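PDB 5AZ1: uncharacterized protein, which probably catalyses NADPH-dependent reduction of carbonyl compounds as a silkworm (Bombyx mori) member of the aldo/keto reductase family. Local coordinates for residues P18-G23 and S274-V279; I198-N203 and V220-P225; S224-M229 and V262-L267. All coordinates share one frame; numbering follows the deposited sequence.

In the fold
All three contacts are buried, and all reach NADPH, so they differ less in exposure than in their place in the barrel. Interaction 1 joins the first and last strands of the parallel barrel and continues to the 2'-phosphate of the adenosine half. Interaction 2 joins the adjacent strands 195-199 and 219-223 and places Y223 against the nicotinamide and S224 and P225 beside the diphosphate. Interaction 3 takes over at S224 and P225, shared with interaction 2, and packs the following loop on helix 259-269, further from the centre of the chain. Backbone hydrogen bonds dominate the first two; side-chain packing governs the third. S274 of interaction 1 and V200 of interaction 2 both reach L267 on that helix.

Interaction 1. Residues P18-G23 and S274-V279; sequences PALGYG and SIPKTV. With NDP (NADPH dihydro-nicotinamide-adenine-dinucleotide phosphate), chain J.
L20, just before strand 22-23, forms a single bridge with S274 of the last strand, where a TIM barrel closes, showing how a parallel barrel can be completed through very few backbone bonds. Three hydrogen bonds run from one segment to the other. S274 N donates to A19 O, G21 N to S274 O at 2.8 Å in the plane of that carbonyl, and G23 N reaches P276 O at 3.0 Å from well above the carbonyl plane. I275 adds a CA-H...O contact to G21 O.

Apolar packing is sparse: L20 CD1 touches P276 CD at 3.7 Å, the two side chains crossing at about a right angle. At G23 a side chain would be barred, since a CB there would collide with the cofactor hydroxyl O3D.

The polar contacts of 277-279 are made with NADPH. K277 N binds the diphosphate oxygen O2A at 2.8 Å, and its chain, bent at chi2 (-101°), takes NZ to O1X of the 2'-phosphate at 2.7 Å. Exchanging K277 for an alanine is likely to leave O1X without its ammonium partner and weaken the hold on the phosphate that distinguishes NADPH from NADH. V279 N also donates to O1X. A hydroxyl adds to the grip: T278 OG1, turned away from its own backbone N (chi1 -180°), donates to O3X at 2.6 Å.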
loop_
_atom_site.group_PDB
_atom_site.type_symbol
_atom_site.label_atom_id
_atom_site.label_comp_id
_atom_site.label_asym_id
_atom_site.label_seq_id
_atom_site.Cartn_x
_atom_site.Cartn_y
_atom_site.Cartn_z
ATOM N N PRO A 18 5.931 -4.731 9.702
ATOM C CA PRO A 18 7.020 -5.318 8.891
ATOM C C PRO A 18 7.307 -4.498 7.656
ATOM O O PRO A 18 6.352 -4.018 6.941
ATOM C CB PRO A 18 6.471 -6.708 8.487
ATOM C CG PRO A 18 5.472 -7.060 9.594
ATOM C CD PRO A 18 4.840 -5.695 9.955
ATOM N N ALA A 19 8.600 -4.386 7.375
ATOM C CA ALA A 19 9.132 -3.502 6.363
ATOM C C ALA A 19 8.776 -3.901 4.973
ATOM O O ALA A 19 8.940 -3.109 4.048
ATOM C CB ALA A 19 10.630 -3.476 6.471
ATOM N N LEU A 20 8.302 -5.140 4.799
ATOM C CA LEU A 20 7.784 -5.619 3.503
ATOM C C LEU A 20 6.470 -6.327 3.721
ATOM O O LEU A 20 6.299 -7.020 4.702
ATOM C CB LEU A 20 8.760 -6.586 2.912
ATOM C CG LEU A 20 8.479 -7.274 1.572
ATOM C CD1 LEU A 20 8.902 -6.331 0.485
ATOM C CD2 LEU A 20 9.303 -8.567 1.451
ATOM N N GLY A 21 5.535 -6.093 2.826
ATOM C CA GLY A 21 4.239 -6.710 2.892
ATOM C C GLY A 21 3.791 -7.236 1.548
ATOM O O GLY A 21 4.337 -6.857 0.494
ATOM N N TYR A 22 2.744 -8.067 1.603
ATOM C CA TYR A 22 2.210 -8.804 0.468
ATOM C C TYR A 22 0.980 -8.114 -0.089
ATOM O O TYR A 22 -0.091 -8.130 0.524
ATOM C CB TYR A 22 1.883 -10.253 0.956
ATOM C CG TYR A 22 1.451 -11.210 -0.112
ATOM C CD1 TYR A 22 0.127 -11.231 -0.564
ATOM C CD2 TYR A 22 2.336 -12.079 -0.666
ATOM C CE1 TYR A 22 -0.283 -12.118 -1.547
ATOM C CE2 TYR A 22 1.953 -12.939 -1.703
ATOM C CZ TYR A 22 0.648 -12.964 -2.118
ATOM O OH TYR A 22 0.286 -13.789 -3.134
ATOM N N GLY A 23 1.090 -7.537 -1.269
ATOM C CA GLY A 23 -0.045 -6.883 -1.901
ATOM C C GLY A 23 -1.104 -7.811 -2.507
ATOM O O GLY A 23 -0.780 -8.904 -2.929
ATOM N N SER A 274 7.655 -1.350 1.797
ATOM C CA SER A 274 7.117 -1.772 0.483
ATOM C C SER A 274 6.055 -2.846 0.539
ATOM O O SER A 274 6.200 -3.791 1.303
ATOM C CB SER A 274 8.210 -2.383 -0.365
ATOM O OG SER A 274 8.920 -1.284 -0.841
ATOM N N ILE A 275 5.097 -2.728 -0.367
ATOM C CA ILE A 275 4.064 -3.702 -0.576
ATOM C C ILE A 275 3.993 -4.103 -2.076
ATOM O O ILE A 275 3.016 -3.908 -2.792
ATOM C CB ILE A 275 2.696 -3.265 0.050
ATOM C CG1 ILE A 275 2.165 -1.978 -0.490
ATOM C CG2 ILE A 275 2.779 -3.060 1.583
ATOM C CD1 ILE A 275 0.797 -1.625 0.108
ATOM N N PRO A 276 5.072 -4.712 -2.567
ATOM C CA PRO A 276 4.943 -5.334 -3.897
ATOM C C PRO A 276 3.824 -6.395 -4.016
ATOM O O PRO A 276 3.509 -7.085 -3.063
ATOM C CB PRO A 276 6.263 -6.057 -4.039
ATOM C CG PRO A 276 6.582 -6.436 -2.635
ATOM C CD PRO A 276 6.229 -5.222 -1.835
ATOM N N LYS A 277 3.269 -6.512 -5.205
ATOM C CA LYS A 277 2.336 -7.535 -5.522
ATOM C C LYS A 277 2.973 -8.523 -6.499
ATOM O O LYS A 277 3.624 -8.104 -7.469
ATOM C CB LYS A 277 1.093 -6.916 -6.128
ATOM C CG LYS A 277 0.044 -7.935 -6.639
ATOM C CD LYS A 277 0.136 -8.076 -8.166
ATOM C CE LYS A 277 -0.700 -9.204 -8.731
ATOM N NZ LYS A 277 -0.264 -9.533 -10.113
ATOM N N THR A 278 2.740 -9.815 -6.245
ATOM C CA THR A 278 3.074 -10.884 -7.176
ATOM C C THR A 278 2.218 -12.113 -6.911
ATOM O O THR A 278 1.901 -12.393 -5.785
ATOM C CB THR A 278 4.554 -11.299 -7.055
ATOM O OG1 THR A 278 4.829 -12.335 -7.990
ATOM C CG2 THR A 278 4.889 -11.799 -5.708
ATOM N N VAL A 279 1.930 -12.882 -7.965
ATOM C CA VAL A 279 1.290 -14.205 -7.856
ATOM C C VAL A 279 2.280 -15.348 -8.079
ATOM O O VAL A 279 1.866 -16.501 -8.191
ATOM C CB VAL A 279 0.047 -14.344 -8.781
ATOM C CG1 VAL A 279 -1.027 -13.349 -8.384
ATOM C CG2 VAL A 279 0.397 -14.166 -10.252
HETATM P PA NDP J . 3.810 -3.507 -8.053
HETATM O O1A NDP J . 4.791 -2.347 -8.250
HETATM O O2A NDP J . 3.842 -4.365 -6.835
HETATM O O5B NDP J . 4.139 -4.513 -9.304
HETATM C C5B NDP J . 3.272 -5.572 -9.676
HETATM C C4B NDP J . 3.872 -6.339 -10.850
HETATM O O4B NDP J . 5.252 -6.668 -10.619
HETATM C C3B NDP J . 3.120 -7.660 -11.119
HETATM O O3B NDP J . 2.618 -7.649 -12.447
HETATM C C2B NDP J . 4.150 -8.759 -10.838
HETATM O O2B NDP J . 4.036 -9.930 -11.651
HETATM C C1B NDP J . 5.476 -8.037 -10.997
HETATM N N9A NDP J . 6.531 -8.483 -10.095
HETATM C C8A NDP J . 6.461 -8.568 -8.747
HETATM N N7A NDP J . 7.636 -8.969 -8.227
HETATM C C5A NDP J . 8.483 -9.097 -9.266
HETATM C C6A NDP J . 9.885 -9.492 -9.397
HETATM N N6A NDP J . 10.563 -9.797 -8.249
HETATM N N1A NDP J . 10.403 -9.531 -10.673
HETATM C C2A NDP J . 9.679 -9.221 -11.780
HETATM N N3A NDP J . 8.388 -8.838 -11.728
HETATM C C4A NDP J . 7.764 -8.768 -10.509
HETATM O O3 NDP J . 2.351 -2.976 -8.447
HETATM P PN NDP J . 1.064 -2.876 -7.504
HETATM O O1N NDP J . 0.521 -1.500 -7.738
HETATM O O2N NDP J . 0.170 -4.093 -7.707
HETATM O O5D NDP J . 1.731 -3.089 -6.026
HETATM C C5D NDP J . 1.170 -2.525 -4.911
HETATM C C4D NDP J . 0.178 -3.240 -4.015
HETATM O O4D NDP J . -0.092 -2.100 -3.160
HETATM C C3D NDP J . -1.226 -3.700 -4.415
HETATM O O3D NDP J . -1.307 -5.104 -4.481
HETATM C C2D NDP J . -2.069 -3.193 -3.249
HETATM O O2D NDP J . -1.887 -4.077 -2.117
HETATM C C1D NDP J . -1.469 -1.799 -3.007
HETATM N N1N NDP J . -1.954 -0.600 -3.841
HETATM C C2N NDP J . -2.537 0.424 -3.148
HETATM C C3N NDP J . -3.069 1.583 -3.742
HETATM C C7N NDP J . -3.686 2.670 -2.881
HETATM O O7N NDP J . -4.376 3.506 -3.477
HETATM N N7N NDP J . -3.505 2.709 -1.517
HETATM C C4N NDP J . -3.063 1.730 -5.263
HETATM C C5N NDP J . -2.389 0.598 -5.927
HETATM C C6N NDP J . -1.874 -0.479 -5.208
HETATM P P2B NDP J . 3.238 -11.273 -11.197
HETATM O O1X NDP J . 2.048 -10.882 -10.298
HETATM O O2X NDP J . 2.674 -11.711 -12.523
HETATM O O3X NDP J . 4.340 -12.018 -10.494
HETATM O O HOH W 1 1.043 -10.050 -3.989
#

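Interaction 2. Residues I198-N203 and V220-P225; sequences IEVNLN and VVAYSP. With NDP (NADPH dihydro-nicotinamide-adenine-dinucleotide phosphate), chain J.
The amide nitrogen ND2 of N201 is held from two directions, giving one hydrogen to S224 O across the contact at 3.1 Å and the other to OE2 of E199 in its own segment at 2.7 Å. Both acceptors lie close to the amide plane, so the pair fixes the rotation of the N201 side chain. The bond to S224 O is nearly straight (164°), whereas E199 offers the anti lone pair of OE2. That carboxylate is further bound by the backbone N-H groups of T312 and V313, which bring the C-terminal part of the chain into the same network.

Behind this polar cluster the segments are neighbouring parallel strands of the barrel, 195-199 and 219-223, linked through helix 207-215 in a beta-alpha-beta unit. I198 N donates to V221 O and I198 O accepts from Y223 N, each at 3.0 Å. V200 N continues the ladder with a weak bond to Y223 O. Towards the outer helices, I198 CD1 meets V220 CG1 obliquely, and V200 CB sits 3.7 Å from A222 CB.

Y223 turns the other way, into the cofactor site. With CG placed between the backbone N and the carbonyl carbon (chi1 73°), its ring is sandwiched: nicotinamide C3N of NADPH lies over the centre of one face, 3.3 Å from Y223 CD2, and the opposite face receives E199 N and a CH-pi contact from E199 CB. At the phenolic end Y223 OH is hydrogen-bonded to OD1 of N176, which accepts. At the following residue, S224 OG donates to the diphosphate oxygen O1N of NADPH at 2.7 Å.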
loop_
_atom_site.group_PDB
_atom_site.type_symbol
_atom_site.label_atom_id
_atom_site.label_comp_id
_atom_site.label_asym_id
_atom_site.label_seq_id
_atom_site.Cartn_x
_atom_site.Cartn_y
_atom_site.Cartn_z
ATOM N N ILE A 198 1.289 5.510 -0.052
ATOM C CA ILE A 198 1.324 6.312 -1.306
ATOM C C ILE A 198 2.220 5.638 -2.284
ATOM O O ILE A 198 3.035 4.802 -1.893
ATOM C CB ILE A 198 1.976 7.703 -1.071
ATOM C CG1 ILE A 198 3.322 7.548 -0.306
ATOM C CG2 ILE A 198 1.045 8.600 -0.303
ATOM C CD1 ILE A 198 4.078 8.826 -0.068
ATOM N N GLU A 199 2.129 6.059 -3.544
ATOM C CA GLU A 199 3.075 5.595 -4.550
ATOM C C GLU A 199 4.478 6.108 -4.322
ATOM O O GLU A 199 4.690 7.318 -4.191
ATOM C CB GLU A 199 2.622 6.015 -5.934
ATOM C CG GLU A 199 3.498 5.361 -6.994
ATOM C CD GLU A 199 3.210 5.853 -8.432
ATOM O OE1 GLU A 199 2.079 6.347 -8.729
ATOM O OE2 GLU A 199 4.160 5.706 -9.250
ATOM N N VAL A 200 5.429 5.187 -4.220
ATOM C CA VAL A 200 6.865 5.512 -4.193
ATOM C C VAL A 200 7.594 4.496 -4.993
ATOM O O VAL A 200 7.347 3.326 -4.851
ATOM C CB VAL A 200 7.494 5.506 -2.810
ATOM C CG1 VAL A 200 8.846 6.253 -2.832
ATOM C CG2 VAL A 200 6.563 6.163 -1.794
ATOM N N ASN A 201 8.479 4.948 -5.867
ATOM C CA ASN A 201 9.323 4.076 -6.700
ATOM C C ASN A 201 10.507 4.939 -7.261
ATOM O O ASN A 201 10.710 6.079 -6.818
ATOM C CB ASN A 201 8.468 3.418 -7.809
ATOM C CG ASN A 201 7.636 4.414 -8.566
ATOM O OD1 ASN A 201 8.186 5.386 -9.128
ATOM N ND2 ASN A 201 6.283 4.178 -8.632
ATOM N N LEU A 202 11.329 4.382 -8.155
ATOM C CA LEU A 202 12.542 5.093 -8.583
ATOM C C LEU A 202 12.263 6.393 -9.416
ATOM O O LEU A 202 12.978 7.381 -9.263
ATOM C CB LEU A 202 13.475 4.141 -9.271
ATOM C CG LEU A 202 14.011 3.058 -8.357
ATOM C CD1 LEU A 202 14.573 1.954 -9.249
ATOM C CD2 LEU A 202 15.103 3.551 -7.383
ATOM N N ASN A 203 11.185 6.412 -10.192
ATOM C CA ASN A 203 10.748 7.603 -10.933
ATOM C C ASN A 203 9.932 8.567 -10.134
ATOM O O ASN A 203 9.881 9.750 -10.519
ATOM C CB ASN A 203 9.977 7.208 -12.216
ATOM C CG ASN A 203 10.798 6.297 -13.123
ATOM O OD1 ASN A 203 10.276 5.371 -13.688
ATOM N ND2 ASN A 203 12.112 6.532 -13.210
ATOM N N VAL A 220 5.888 5.774 6.097
ATOM C CA VAL A 220 5.537 5.764 4.713
ATOM C C VAL A 220 5.513 4.309 4.194
ATOM O O VAL A 220 6.464 3.521 4.419
ATOM C CB VAL A 220 6.482 6.645 3.900
ATOM C CG1 VAL A 220 6.167 6.601 2.424
ATOM C CG2 VAL A 220 6.376 8.083 4.338
ATOM N N VAL A 221 4.425 3.961 3.505
ATOM C CA VAL A 221 4.292 2.634 2.933
ATOM C C VAL A 221 4.119 2.831 1.442
ATOM O O VAL A 221 3.210 3.527 1.039
ATOM C CB VAL A 221 3.087 1.889 3.542
ATOM C CG1 VAL A 221 2.791 0.583 2.755
ATOM C CG2 VAL A 221 3.322 1.619 5.021
ATOM N N ALA A 222 4.995 2.211 0.654
ATOM C CA ALA A 222 5.046 2.418 -0.775
ATOM C C ALA A 222 4.206 1.382 -1.477
ATOM O O ALA A 222 4.549 0.205 -1.394
ATOM C CB ALA A 222 6.490 2.277 -1.276
ATOM N N TYR A 223 3.142 1.801 -2.151
ATOM C CA TYR A 223 2.555 0.965 -3.181
ATOM C C TYR A 223 3.131 1.234 -4.537
ATOM O O TYR A 223 3.738 2.263 -4.731
ATOM C CB TYR A 223 1.054 1.111 -3.210
ATOM C CG TYR A 223 0.384 2.369 -3.751
ATOM C CD1 TYR A 223 0.288 2.610 -5.137
ATOM C CD2 TYR A 223 -0.280 3.234 -2.919
ATOM C CE1 TYR A 223 -0.394 3.697 -5.630
ATOM C CE2 TYR A 223 -0.964 4.316 -3.397
ATOM C CZ TYR A 223 -1.041 4.551 -4.758
ATOM O OH TYR A 223 -1.795 5.617 -5.252
ATOM N N SER A 224 2.847 0.337 -5.499
ATOM C CA SER A 224 3.506 0.331 -6.831
ATOM C C SER A 224 5.001 0.630 -6.734
ATOM O O SER A 224 5.529 1.475 -7.436
ATOM C CB SER A 224 2.864 1.298 -7.803
ATOM O OG SER A 224 1.438 1.065 -7.956
ATOM N N PRO A 225 5.687 -0.113 -5.892
ATOM C CA PRO A 225 7.110 0.122 -5.686
ATOM C C PRO A 225 8.016 -0.163 -6.881
ATOM O O PRO A 225 9.169 0.262 -6.861
ATOM C CB PRO A 225 7.438 -0.787 -4.489
ATOM C CG PRO A 225 6.465 -1.930 -4.657
ATOM C CD PRO A 225 5.199 -1.313 -5.164
HETATM P PA NDP J . 3.810 -3.507 -8.053
HETATM O O1A NDP J . 4.791 -2.347 -8.250
HETATM O O2A NDP J . 3.842 -4.365 -6.835
HETATM O O5B NDP J . 4.139 -4.513 -9.304
HETATM C C5B NDP J . 3.272 -5.572 -9.676
HETATM C C4B NDP J . 3.872 -6.339 -10.850
HETATM O O4B NDP J . 5.252 -6.668 -10.619
HETATM C C3B NDP J . 3.120 -7.660 -11.119
HETATM O O3B NDP J . 2.618 -7.649 -12.447
HETATM C C2B NDP J . 4.150 -8.759 -10.838
HETATM O O2B NDP J . 4.036 -9.930 -11.651
HETATM C C1B NDP J . 5.476 -8.037 -10.997
HETATM N N9A NDP J . 6.531 -8.483 -10.095
HETATM C C8A NDP J . 6.461 -8.568 -8.747
HETATM N N7A NDP J . 7.636 -8.969 -8.227
HETATM C C5A NDP J . 8.483 -9.097 -9.266
HETATM C C6A NDP J . 9.885 -9.492 -9.397
HETATM N N6A NDP J . 10.563 -9.797 -8.249
HETATM N N1A NDP J . 10.403 -9.531 -10.673
HETATM C C2A NDP J . 9.679 -9.221 -11.780
HETATM N N3A NDP J . 8.388 -8.838 -11.728
HETATM C C4A NDP J . 7.764 -8.768 -10.509
HETATM O O3 NDP J . 2.351 -2.976 -8.447
HETATM P PN NDP J . 1.064 -2.876 -7.504
HETATM O O1N NDP J . 0.521 -1.500 -7.738
HETATM O O2N NDP J . 0.170 -4.093 -7.707
HETATM O O5D NDP J . 1.731 -3.089 -6.026
HETATM C C5D NDP J . 1.170 -2.525 -4.911
HETATM C C4D NDP J . 0.178 -3.240 -4.015
HETATM O O4D NDP J . -0.092 -2.100 -3.160
HETATM C C3D NDP J . -1.226 -3.700 -4.415
HETATM O O3D NDP J . -1.307 -5.104 -4.481
HETATM C C2D NDP J . -2.069 -3.193 -3.249
HETATM O O2D NDP J . -1.887 -4.077 -2.117
HETATM C C1D NDP J . -1.469 -1.799 -3.007
HETATM N N1N NDP J . -1.954 -0.600 -3.841
HETATM C C2N NDP J . -2.537 0.424 -3.148
HETATM C C3N NDP J . -3.069 1.583 -3.742
HETATM C C7N NDP J . -3.686 2.670 -2.881
HETATM O O7N NDP J . -4.376 3.506 -3.477
HETATM N N7N NDP J . -3.505 2.709 -1.517
HETATM C C4N NDP J . -3.063 1.730 -5.263
HETATM C C5N NDP J . -2.389 0.598 -5.927
HETATM C C6N NDP J . -1.874 -0.479 -5.208
HETATM P P2B NDP J . 3.238 -11.273 -11.197
HETATM O O1X NDP J . 2.048 -10.882 -10.298
HETATM O O2X NDP J . 2.674 -11.711 -12.523
HETATM O O3X NDP J . 4.340 -12.018 -10.494
#

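Interaction 3. Residues S224-M229 and V262-L267; sequences SPFGTM and VNLGYL. With NDP (NADPH dihydro-nicotinamide-adenine-dinucleotide phosphate), chain J.
P225 rests its CB on CD1 of L267 at 3.7 Å, the first of several side chains by which the loop after strand 219-223 settles on helix 259-269. Next to it, F226 has CG anti to its carbonyl carbon (chi1 -67°), a rotation that carries the ring out between helix and cofactor. Its CE1 corner meets CD2 of L264 at 4.0 Å, while CE2 lies 3.6 Å from N7A of the adenine. N263 brings its side-chain amide to the edge of the same ring, the two planes standing 85° apart.

M229 approaches N263 from the opposite direction. Its chain runs extended from the backbone and then bends at chi3 (79°), which brings CE to 4.0 Å from N263 CB. Two turns set these side chains: a type I turn from S224 to G227, closed by G227 N to S224 O, and a type II' turn from F226 to M229, whose positive phi at G227 suits glycine. F226 N meanwhile donates to O1A of the diphosphate at 3.1 Å.

The helix side is thus mixed, apolar packing by P225, F226, L264 and L267 surrounding the amide of N263; on the cofactor side directed bonds hold the diphosphate while the F226 ring packs near the adenine.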
loop_
_atom_site.group_PDB
_atom_site.type_symbol
_atom_site.label_atom_id
_atom_site.label_comp_id
_atom_site.label_asym_id
_atom_site.label_seq_id
_atom_site.Cartn_x
_atom_site.Cartn_y
_atom_site.Cartn_z
ATOM N N SER A 224 2.847 0.337 -5.499
ATOM C CA SER A 224 3.506 0.331 -6.831
ATOM C C SER A 224 5.001 0.630 -6.734
ATOM O O SER A 224 5.529 1.475 -7.436
ATOM C CB SER A 224 2.864 1.298 -7.803
ATOM O OG SER A 224 1.438 1.065 -7.956
ATOM N N PRO A 225 5.687 -0.113 -5.892
ATOM C CA PRO A 225 7.110 0.122 -5.686
ATOM C C PRO A 225 8.016 -0.163 -6.881
ATOM O O PRO A 225 9.169 0.262 -6.861
ATOM C CB PRO A 225 7.438 -0.787 -4.489
ATOM C CG PRO A 225 6.465 -1.930 -4.657
ATOM C CD PRO A 225 5.199 -1.313 -5.164
ATOM N N PHE A 226 7.523 -0.858 -7.902
ATOM C CA PHE A 226 8.301 -1.104 -9.131
ATOM C C PHE A 226 7.952 -0.104 -10.225
ATOM O O PHE A 226 8.533 -0.142 -11.294
ATOM C CB PHE A 226 8.042 -2.520 -9.649
ATOM C CG PHE A 226 8.565 -3.598 -8.748
ATOM C CD1 PHE A 226 9.864 -3.641 -8.408
ATOM C CD2 PHE A 226 7.731 -4.580 -8.270
ATOM C CE1 PHE A 226 10.346 -4.619 -7.555
ATOM C CE2 PHE A 226 8.178 -5.536 -7.422
ATOM C CZ PHE A 226 9.495 -5.595 -7.088
ATOM N N GLY A 227 7.013 0.799 -9.957
ATOM C CA GLY A 227 6.607 1.766 -10.926
ATOM C C GLY A 227 6.347 1.078 -12.259
ATOM O O GLY A 227 5.646 0.050 -12.308
ATOM N N THR A 228 6.926 1.645 -13.330
ATOM C CA THR A 228 6.812 1.088 -14.682
ATOM C C THR A 228 8.050 0.305 -15.032
ATOM O O THR A 228 8.298 0.032 -16.182
ATOM C CB THR A 228 6.509 2.177 -15.761
ATOM O OG1 THR A 228 7.573 3.149 -15.851
ATOM C CG2 THR A 228 5.166 2.894 -15.449
ATOM N N MET A 229 8.827 -0.111 -14.043
ATOM C CA MET A 229 10.040 -0.832 -14.348
ATOM C C MET A 229 9.742 -2.227 -14.868
ATOM O O MET A 229 10.415 -2.700 -15.777
ATOM C CB MET A 229 10.938 -0.938 -13.147
ATOM C CG MET A 229 12.219 -1.660 -13.500
ATOM S SD MET A 229 13.404 -1.495 -12.207
ATOM C CE MET A 229 12.789 -2.724 -11.058
ATOM N N VAL A 262 17.315 -4.574 -5.901
ATOM C CA VAL A 262 17.941 -3.309 -5.710
ATOM C C VAL A 262 16.872 -2.254 -5.452
ATOM O O VAL A 262 17.020 -1.504 -4.540
ATOM C CB VAL A 262 18.810 -2.904 -6.912
ATOM C CG1 VAL A 262 19.220 -1.426 -6.815
ATOM C CG2 VAL A 262 20.077 -3.774 -6.938
ATOM N N ASN A 263 15.871 -2.216 -6.312
ATOM C CA ASN A 263 14.697 -1.361 -6.160
ATOM C C ASN A 263 14.073 -1.448 -4.742
ATOM O O ASN A 263 13.976 -0.433 -4.063
ATOM C CB ASN A 263 13.677 -1.657 -7.265
ATOM C CG ASN A 263 12.545 -0.628 -7.335
ATOM O OD1 ASN A 263 12.198 0.003 -6.360
ATOM N ND2 ASN A 263 11.950 -0.482 -8.489
ATOM N N LEU A 264 13.752 -2.649 -4.256
ATOM C CA LEU A 264 13.115 -2.761 -2.932
ATOM C C LEU A 264 14.062 -2.401 -1.797
ATOM O O LEU A 264 13.665 -1.771 -0.787
ATOM C CB LEU A 264 12.533 -4.164 -2.720
ATOM C CG LEU A 264 11.428 -4.564 -3.670
ATOM C CD1 LEU A 264 10.826 -5.925 -3.312
ATOM C CD2 LEU A 264 10.330 -3.530 -3.719
ATOM N N GLY A 265 15.310 -2.828 -1.938
ATOM C CA GLY A 265 16.319 -2.517 -0.939
ATOM C C GLY A 265 16.578 -1.010 -0.798
ATOM O O GLY A 265 16.847 -0.513 0.298
ATOM N N TYR A 266 16.471 -0.299 -1.911
ATOM C CA TYR A 266 16.604 1.167 -1.928
ATOM C C TYR A 266 15.473 1.813 -1.068
ATOM O O TYR A 266 15.728 2.657 -0.157
ATOM C CB TYR A 266 16.603 1.655 -3.363
ATOM C CG TYR A 266 16.730 3.142 -3.464
ATOM C CD1 TYR A 266 17.830 3.822 -2.894
ATOM C CD2 TYR A 266 15.706 3.896 -4.021
ATOM C CE1 TYR A 266 17.915 5.214 -2.940
ATOM C CE2 TYR A 266 15.787 5.282 -4.105
ATOM C CZ TYR A 266 16.903 5.949 -3.589
ATOM O OH TYR A 266 16.925 7.344 -3.674
ATOM N N LEU A 267 14.254 1.366 -1.307
ATOM C CA LEU A 267 13.108 1.824 -0.496
ATOM C C LEU A 267 13.281 1.471 0.950
ATOM O O LEU A 267 13.031 2.311 1.845
ATOM C CB LEU A 267 11.775 1.277 -1.038
ATOM C CG LEU A 267 11.425 1.782 -2.449
ATOM C CD1 LEU A 267 10.225 1.144 -3.101
ATOM C CD2 LEU A 267 11.240 3.300 -2.473
HETATM P PA NDP J . 3.810 -3.507 -8.053
HETATM O O1A NDP J . 4.791 -2.347 -8.250
HETATM O O2A NDP J . 3.842 -4.365 -6.835
HETATM O O5B NDP J . 4.139 -4.513 -9.304
HETATM C C5B NDP J . 3.272 -5.572 -9.676
HETATM C C4B NDP J . 3.872 -6.339 -10.850
HETATM O O4B NDP J . 5.252 -6.668 -10.619
HETATM C C3B NDP J . 3.120 -7.660 -11.119
HETATM O O3B NDP J . 2.618 -7.649 -12.447
HETATM C C2B NDP J . 4.150 -8.759 -10.838
HETATM O O2B NDP J . 4.036 -9.930 -11.651
HETATM C C1B NDP J . 5.476 -8.037 -10.997
HETATM N N9A NDP J . 6.531 -8.483 -10.095
HETATM C C8A NDP J . 6.461 -8.568 -8.747
HETATM N N7A NDP J . 7.636 -8.969 -8.227
HETATM C C5A NDP J . 8.483 -9.097 -9.266
HETATM C C6A NDP J . 9.885 -9.492 -9.397
HETATM N N6A NDP J . 10.563 -9.797 -8.249
HETATM N N1A NDP J . 10.403 -9.531 -10.673
HETATM C C2A NDP J . 9.679 -9.221 -11.780
HETATM N N3A NDP J . 8.388 -8.838 -11.728
HETATM C C4A NDP J . 7.764 -8.768 -10.509
HETATM O O3 NDP J . 2.351 -2.976 -8.447
HETATM P PN NDP J . 1.064 -2.876 -7.504
HETATM O O1N NDP J . 0.521 -1.500 -7.738
HETATM O O2N NDP J . 0.170 -4.093 -7.707
HETATM O O5D NDP J . 1.731 -3.089 -6.026
HETATM C C5D NDP J . 1.170 -2.525 -4.911
HETATM C C4D NDP J . 0.178 -3.240 -4.015
HETATM O O4D NDP J . -0.092 -2.100 -3.160
HETATM C C3D NDP J . -1.226 -3.700 -4.415
HETATM O O3D NDP J . -1.307 -5.104 -4.481
HETATM C C2D NDP J . -2.069 -3.193 -3.249
HETATM O O2D NDP J . -1.887 -4.077 -2.117
HETATM C C1D NDP J . -1.469 -1.799 -3.007
HETATM N N1N NDP J . -1.954 -0.600 -3.841
HETATM C C2N NDP J . -2.537 0.424 -3.148
HETATM C C3N NDP J . -3.069 1.583 -3.742
HETATM C C7N NDP J . -3.686 2.670 -2.881
HETATM O O7N NDP J . -4.376 3.506 -3.477
HETATM N N7N NDP J . -3.505 2.709 -1.517
HETATM C C4N NDP J . -3.063 1.730 -5.263
HETATM C C5N NDP J . -2.389 0.598 -5.927
HETATM C C6N NDP J . -1.874 -0.479 -5.208
HETATM P P2B NDP J . 3.238 -11.273 -11.197
HETATM O O1X NDP J . 2.048 -10.882 -10.298
HETATM O O2X NDP J . 2.674 -11.711 -12.523
HETATM O O3X NDP J . 4.340 -12.018 -10.494
#